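Side-chain contacts in ribosomal protein S2-related protein (Deinococcus radiodurans, PDB 2JH3), which binds a [4Fe-4S] iron-sulphur cluster and may act as a sirohydrochlorin ferrochelatase: residues A[143-148]-A[162-167]; A[193-198]-A[222-227]. All coordinates share one frame; numbering follows the deposited sequence.

Interaction 1: residues A[143-148]-A[162-167]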
loop_
_atom_site.group_PDB
_atom_site.type_symbol
_atom_site.label_atom_id
_atom_site.label_comp_id
_atom_site.label_asym_id
_atom_site.label_seq_id
_atom_site.Cartn_x
_atom_site.Cartn_y
_atom_site.Cartn_z
ATOM N N VAL A 143 -20.465 -44.182 -20.581
ATOM C CA VAL A 143 -20.375 -43.049 -19.652
ATOM C C VAL A 143 -21.546 -42.040 -19.752
ATOM O O VAL A 143 -21.939 -41.626 -20.843
ATOM C CB VAL A 143 -19.022 -42.339 -19.853
ATOM C CG1 VAL A 143 -18.794 -41.237 -18.819
ATOM C CG2 VAL A 143 -17.880 -43.340 -19.696
ATOM N N THR A 144 -22.158 -41.691 -18.612
ATOM C CA THR A 144 -23.107 -40.571 -18.572
ATOM C C THR A 144 -22.311 -39.288 -18.339
ATOM O O THR A 144 -21.377 -39.238 -17.503
ATOM C CB THR A 144 -24.238 -40.686 -17.485
ATOM O OG1 THR A 144 -24.917 -41.905 -17.645
ATOM C CG2 THR A 144 -25.266 -39.599 -17.622
ATOM N N LEU A 145 -22.708 -38.283 -19.134
ATOM C CA LEU A 145 -22.037 -36.981 -19.240
ATOM C C LEU A 145 -22.807 -36.056 -18.349
ATOM O O LEU A 145 -23.961 -35.818 -18.590
ATOM C CB LEU A 145 -22.174 -36.413 -20.658
ATOM C CG LEU A 145 -21.066 -35.437 -21.121
ATOM C CD1 LEU A 145 -21.579 -34.524 -22.145
ATOM C CD2 LEU A 145 -20.317 -34.725 -20.017
ATOM N N LEU A 146 -22.171 -35.553 -17.312
ATOM C CA LEU A 146 -22.824 -34.595 -16.440
ATOM C C LEU A 146 -22.204 -33.209 -16.675
ATOM O O LEU A 146 -21.003 -33.071 -16.645
ATOM C CB LEU A 146 -22.591 -35.004 -14.976
ATOM C CG LEU A 146 -23.576 -35.903 -14.218
ATOM C CD1 LEU A 146 -24.525 -36.637 -15.054
ATOM C CD2 LEU A 146 -22.770 -36.821 -13.289
ATOM N N LEU A 147 -23.058 -32.197 -16.812
ATOM C CA LEU A 147 -22.639 -30.820 -17.096
ATOM C C LEU A 147 -23.023 -29.954 -15.894
ATOM O O LEU A 147 -24.201 -29.793 -15.608
ATOM C CB LEU A 147 -23.346 -30.291 -18.354
ATOM C CG LEU A 147 -23.145 -31.158 -19.617
ATOM C CD1 LEU A 147 -23.890 -30.599 -20.796
ATOM C CD2 LEU A 147 -21.702 -31.320 -19.934
ATOM N N LEU A 148 -22.025 -29.384 -15.219
ATOM C CA LEU A 148 -22.257 -28.520 -14.059
ATOM C C LEU A 148 -22.490 -27.027 -14.436
ATOM O O LEU A 148 -21.641 -26.426 -15.022
ATOM C CB LEU A 148 -21.062 -28.639 -13.142
ATOM C CG LEU A 148 -21.119 -27.906 -11.817
ATOM C CD1 LEU A 148 -22.225 -28.477 -10.911
ATOM C CD2 LEU A 148 -19.772 -27.992 -11.183
ATOM N N GLN A 162 -28.715 -30.830 -25.092
ATOM C CA GLN A 162 -29.550 -31.543 -26.089
ATOM C C GLN A 162 -28.814 -31.928 -27.389
ATOM O O GLN A 162 -28.989 -33.039 -27.882
ATOM C CB GLN A 162 -30.838 -30.802 -26.363
ATOM C CG GLN A 162 -31.757 -31.518 -27.394
ATOM C CD GLN A 162 -32.281 -32.915 -26.955
ATOM O OE1 GLN A 162 -32.248 -33.287 -25.782
ATOM N NE2 GLN A 162 -32.804 -33.661 -27.919
ATOM N N ALA A 163 -27.936 -31.066 -27.915
ATOM C CA ALA A 163 -27.130 -31.459 -29.046
ATOM C C ALA A 163 -26.227 -32.645 -28.730
ATOM O O ALA A 163 -25.856 -33.429 -29.622
ATOM C CB ALA A 163 -26.268 -30.287 -29.504
ATOM N N LEU A 164 -25.772 -32.762 -27.492
ATOM C CA LEU A 164 -24.818 -33.816 -27.201
ATOM C C LEU A 164 -25.544 -35.155 -27.049
ATOM O O LEU A 164 -24.929 -36.224 -27.268
ATOM C CB LEU A 164 -24.007 -33.491 -25.961
ATOM C CG LEU A 164 -22.910 -32.420 -26.102
ATOM C CD1 LEU A 164 -22.659 -31.814 -24.710
ATOM C CD2 LEU A 164 -21.637 -32.972 -26.740
ATOM N N ARG A 165 -26.825 -35.102 -26.665
ATOM C CA ARG A 165 -27.674 -36.296 -26.620
ATOM C C ARG A 165 -27.805 -36.834 -28.048
ATOM O O ARG A 165 -27.468 -37.991 -28.331
ATOM C CB ARG A 165 -29.046 -35.981 -26.029
ATOM C CG ARG A 165 -29.024 -35.772 -24.553
ATOM C CD ARG A 165 -30.381 -35.326 -24.044
ATOM N NE ARG A 165 -30.238 -34.847 -22.684
ATOM C CZ ARG A 165 -30.576 -33.640 -22.241
ATOM N NH1 ARG A 165 -31.139 -32.747 -23.024
ATOM N NH2 ARG A 165 -30.342 -33.307 -20.966
ATOM N N GLU A 166 -28.167 -35.955 -28.969
ATOM C CA GLU A 166 -28.322 -36.378 -30.370
ATOM C C GLU A 166 -27.035 -36.945 -30.979
ATOM O O GLU A 166 -27.045 -38.032 -31.562
ATOM C CB GLU A 166 -28.912 -35.256 -31.181
ATOM C CG GLU A 166 -29.812 -34.371 -30.334
ATOM C CD GLU A 166 -31.162 -34.134 -30.925
ATOM O OE1 GLU A 166 -31.860 -35.155 -31.118
ATOM O OE2 GLU A 166 -31.531 -32.942 -31.139
ATOM N N ARG A 167 -25.903 -36.285 -30.824
ATOM C CA ARG A 167 -24.651 -36.951 -31.206
ATOM C C ARG A 167 -24.519 -38.415 -30.674
ATOM O O ARG A 167 -24.047 -39.305 -31.388
ATOM C CB ARG A 167 -23.452 -36.172 -30.714
ATOM C CG ARG A 167 -23.274 -34.854 -31.389
ATOM C CD ARG A 167 -22.851 -33.814 -30.368
ATOM N NE ARG A 167 -22.372 -32.614 -31.019
ATOM C CZ ARG A 167 -21.089 -32.317 -31.193
ATOM N NH1 ARG A 167 -20.083 -33.100 -30.742
ATOM N NH2 ARG A 167 -20.819 -31.198 -31.835
#
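In the beta-alpha-beta unit made by strand 144-149, helix 155-167 and strand 172-177, Leu145 and Leu147 of the first strand meet Leu164 of the connecting helix. This is the helix-on-sheet packing of an alpha/beta domain, here a chelatase-like one. Two apart on the strand, Leu145 and Leu147 project from the same face of the sheet, where their methyl groups receive the helix. Leu164 reaches them with a single methyl: its CD1 lies 3.9 Å from CD1 of Leu145. The same CD1 stands 4.3 Å from CD1 of Leu147, a looser touch. CG of Leu145 is anti to the backbone N (chi1 -154°). The side chains of Leu145 and Leu164 cross at about a right angle, and the touch between them is methyl to methyl. Branched, flexible leucines suit this place because the backbones remain well apart, and long apolar side chains bridge the 9.0 Å between CA of Leu145 and CA of Leu164. Ile126 of helix 122-133 and Val173 of strand 172-177 touch all three leucines, extending the apolar cluster. The same turn carries polar groups beside Leu164: Arg165, whose NH2 bonds the carbonyl of Val173, also donates from NH1 to OE1 of Gln162, a 3.0 Å bond lying in the carbonyl plane.

Interaction 2: residues A[193-198]-A[222-227]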
loop_
_atom_site.group_PDB
_atom_site.type_symbol
_atom_site.label_atom_id
_atom_site.label_comp_id
_atom_site.label_asym_id
_atom_site.label_seq_id
_atom_site.Cartn_x
_atom_site.Cartn_y
_atom_site.Cartn_z
ATOM N N VAL A 193 -30.984 -30.878 -11.148
ATOM C CA VAL A 193 -30.867 -31.378 -9.806
ATOM C C VAL A 193 -29.559 -30.830 -9.318
ATOM O O VAL A 193 -28.690 -30.532 -10.120
ATOM C CB VAL A 193 -30.988 -32.897 -9.803
ATOM C CG1 VAL A 193 -32.088 -33.303 -10.813
ATOM C CG2 VAL A 193 -29.720 -33.557 -10.154
ATOM N N PRO A 194 -29.438 -30.619 -8.003
ATOM C CA PRO A 194 -28.118 -30.173 -7.544
ATOM C C PRO A 194 -27.126 -31.275 -7.800
ATOM O O PRO A 194 -27.501 -32.437 -7.984
ATOM C CB PRO A 194 -28.307 -29.952 -6.043
ATOM C CG PRO A 194 -29.813 -29.926 -5.834
ATOM C CD PRO A 194 -30.398 -30.782 -6.903
ATOM N N LEU A 195 -25.868 -30.893 -7.880
ATOM C CA LEU A 195 -24.778 -31.861 -7.985
ATOM C C LEU A 195 -24.750 -32.872 -6.821
ATOM O O LEU A 195 -24.314 -33.999 -7.003
ATOM C CB LEU A 195 -23.461 -31.076 -8.025
ATOM C CG LEU A 195 -22.167 -31.854 -8.047
ATOM C CD1 LEU A 195 -22.053 -32.724 -9.253
ATOM C CD2 LEU A 195 -20.956 -30.915 -7.965
ATOM N N SER A 196 -25.186 -32.447 -5.629
ATOM C CA SER A 196 -25.273 -33.316 -4.446
ATOM C C SER A 196 -26.313 -34.451 -4.625
ATOM O O SER A 196 -26.336 -35.391 -3.870
ATOM C CB SER A 196 -25.533 -32.473 -3.204
ATOM O OG SER A 196 -26.828 -31.953 -3.261
ATOM N N GLU A 197 -27.108 -34.397 -5.695
ATOM C CA GLU A 197 -28.034 -35.425 -6.050
ATOM C C GLU A 197 -27.678 -36.094 -7.402
ATOM O O GLU A 197 -28.517 -36.746 -8.037
ATOM C CB GLU A 197 -29.410 -34.774 -6.167
ATOM C CG GLU A 197 -29.949 -34.142 -4.888
ATOM C CD GLU A 197 -30.414 -35.198 -3.892
ATOM O OE1 GLU A 197 -30.262 -34.976 -2.664
ATOM O OE2 GLU A 197 -30.920 -36.253 -4.349
ATOM N N TRP A 198 -26.447 -35.975 -7.859
ATOM C CA TRP A 198 -26.130 -36.389 -9.253
ATOM C C TRP A 198 -26.443 -37.851 -9.623
ATOM O O TRP A 198 -26.843 -38.109 -10.748
ATOM C CB TRP A 198 -24.664 -36.057 -9.643
ATOM C CG TRP A 198 -23.580 -36.882 -9.004
ATOM C CD1 TRP A 198 -22.803 -36.525 -7.933
ATOM C CD2 TRP A 198 -23.096 -38.162 -9.431
ATOM N NE1 TRP A 198 -21.905 -37.521 -7.626
ATOM C CE2 TRP A 198 -22.061 -38.542 -8.532
ATOM C CE3 TRP A 198 -23.498 -39.074 -10.415
ATOM C CZ2 TRP A 198 -21.407 -39.790 -8.609
ATOM C CZ3 TRP A 198 -22.850 -40.293 -10.493
ATOM C CH2 TRP A 198 -21.824 -40.653 -9.588
ATOM N N GLU A 222 -13.923 -26.218 -3.388
ATOM C CA GLU A 222 -14.308 -26.826 -2.109
ATOM C C GLU A 222 -15.797 -27.168 -2.030
ATOM O O GLU A 222 -16.141 -28.251 -1.551
ATOM C CB GLU A 222 -13.937 -25.906 -0.927
ATOM O OE1 GLU A 222 -11.951 -24.176 0.604
ATOM N N ARG A 223 -16.636 -26.292 -2.543
ATOM C CA ARG A 223 -18.090 -26.508 -2.598
ATOM C C ARG A 223 -18.510 -27.650 -3.552
ATOM O O ARG A 223 -19.526 -28.320 -3.338
ATOM C CB ARG A 223 -18.797 -25.186 -2.947
ATOM C CG ARG A 223 -18.505 -24.048 -1.988
ATOM C CD ARG A 223 -19.497 -22.922 -2.157
ATOM N NE ARG A 223 -20.866 -23.423 -2.084
ATOM C CZ ARG A 223 -21.315 -24.249 -1.147
ATOM N NH2 ARG A 223 -22.587 -24.651 -1.180
ATOM N N LEU A 224 -17.726 -27.849 -4.597
ATOM C CA LEU A 224 -17.948 -28.925 -5.556
ATOM C C LEU A 224 -17.531 -30.230 -4.904
ATOM O O LEU A 224 -18.278 -31.190 -4.953
ATOM C CB LEU A 224 -17.236 -28.611 -6.905
ATOM C CG LEU A 224 -16.599 -29.587 -7.910
ATOM C CD1 LEU A 224 -17.152 -30.998 -7.854
ATOM C CD2 LEU A 224 -16.658 -29.036 -9.322
ATOM N N GLN A 225 -16.374 -30.232 -4.240
ATOM C CA GLN A 225 -15.960 -31.367 -3.440
ATOM C C GLN A 225 -16.960 -31.735 -2.334
ATOM O O GLN A 225 -17.255 -32.885 -2.181
ATOM C CB GLN A 225 -14.569 -31.171 -2.838
ATOM C CG GLN A 225 -13.511 -31.268 -3.854
ATOM C CD GLN A 225 -13.559 -32.593 -4.588
ATOM O OE1 GLN A 225 -13.670 -33.655 -3.958
ATOM N NE2 GLN A 225 -13.466 -32.543 -5.927
ATOM N N GLN A 226 -17.475 -30.702 -1.686
ATOM C CA GLN A 226 -18.511 -30.826 -0.655
ATOM C C GLN A 226 -19.770 -31.500 -1.190
ATOM O O GLN A 226 -20.361 -32.351 -0.531
ATOM C CB GLN A 226 -18.864 -29.419 -0.088
ATOM C CD GLN A 226 -17.608 -27.421 0.914
ATOM O OE1 GLN A 226 -18.549 -27.022 1.580
ATOM N NE2 GLN A 226 -16.428 -27.032 1.384
ATOM N N ALA A 227 -20.173 -31.104 -2.382
ATOM C CA ALA A 227 -21.422 -31.632 -2.983
ATOM C C ALA A 227 -21.256 -33.110 -3.351
ATOM O O ALA A 227 -22.189 -33.926 -3.264
ATOM C CB ALA A 227 -21.797 -30.840 -4.226
#
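Leu195 packs on Leu224 and Ala227 where the 3-10 turn following edge strand 193-194 meets helix 218-234, within the parallel alpha/beta sheet domain of the CbiX family. Its side chain points at the helix from the start: CB lies 4.2 Å from CB of Ala227. One bond further out, CG comes to 4.0 Å from that same Ala227 CB. At the tip, CD2 is shared by two partners. It sits 3.8 Å from Ala227 CB, and equally 3.8 Å from CD1 of Leu224, which is one helical turn earlier and thus on the same side of the helix. CG of Leu195 is anti to the backbone N (chi1 176°), which extends the chain toward the helix and brings CD2 within reach of both residues. Leu224 arrives obliquely; its side chain sets off beside the turn, and CD1 swings in to reach Leu195. Leu195 further touches Val176 of strand 172-177 and Leu148 of strand 144-149, so a leucine here joins turn, helix and sheet.

Alanine at 227 is small enough to let the backbones approach closely, with CA atoms of Ser196 and Ala227 4.5 Å apart. A compact serine suits the other side of this close approach. Glu197 starts away from residues 222-227, yet its OE1 forms a salt bridge with NH1 of Arg234 farther along helix 218-234. In the turn itself, Trp198 N bonds Leu195 O at 3.0 Å. The close approach is completed by a CA-H...O contact, in which CA of Ser196 lies 3.4 Å from Ala227 O with 152° at the hydrogen.

Interaction 1 comes first along the chain and closes before interaction 2 opens; their centres are 18 Å apart. Both reach the parallel sheet ordered 193-194, 172-177, 144-149, 207-211, 241-243, and strand 144-149 serves the two of them. Its residues alternate: Leu145 and Leu147 face helix 155-167, whereas Leu146 and Leu148 face the 3-10 turn and helix 218-234. The two contacts touch through this strand, with Leu146 CD2 3.7 Å from Trp198 CE3 and Leu148 CD2 3.8 Å from Leu224 CD2. They lie on opposite faces of strand 144-149, and helices thus pack on both sides of the parallel sheet in this chelatase-like domain, away from the iron-sulphur cluster.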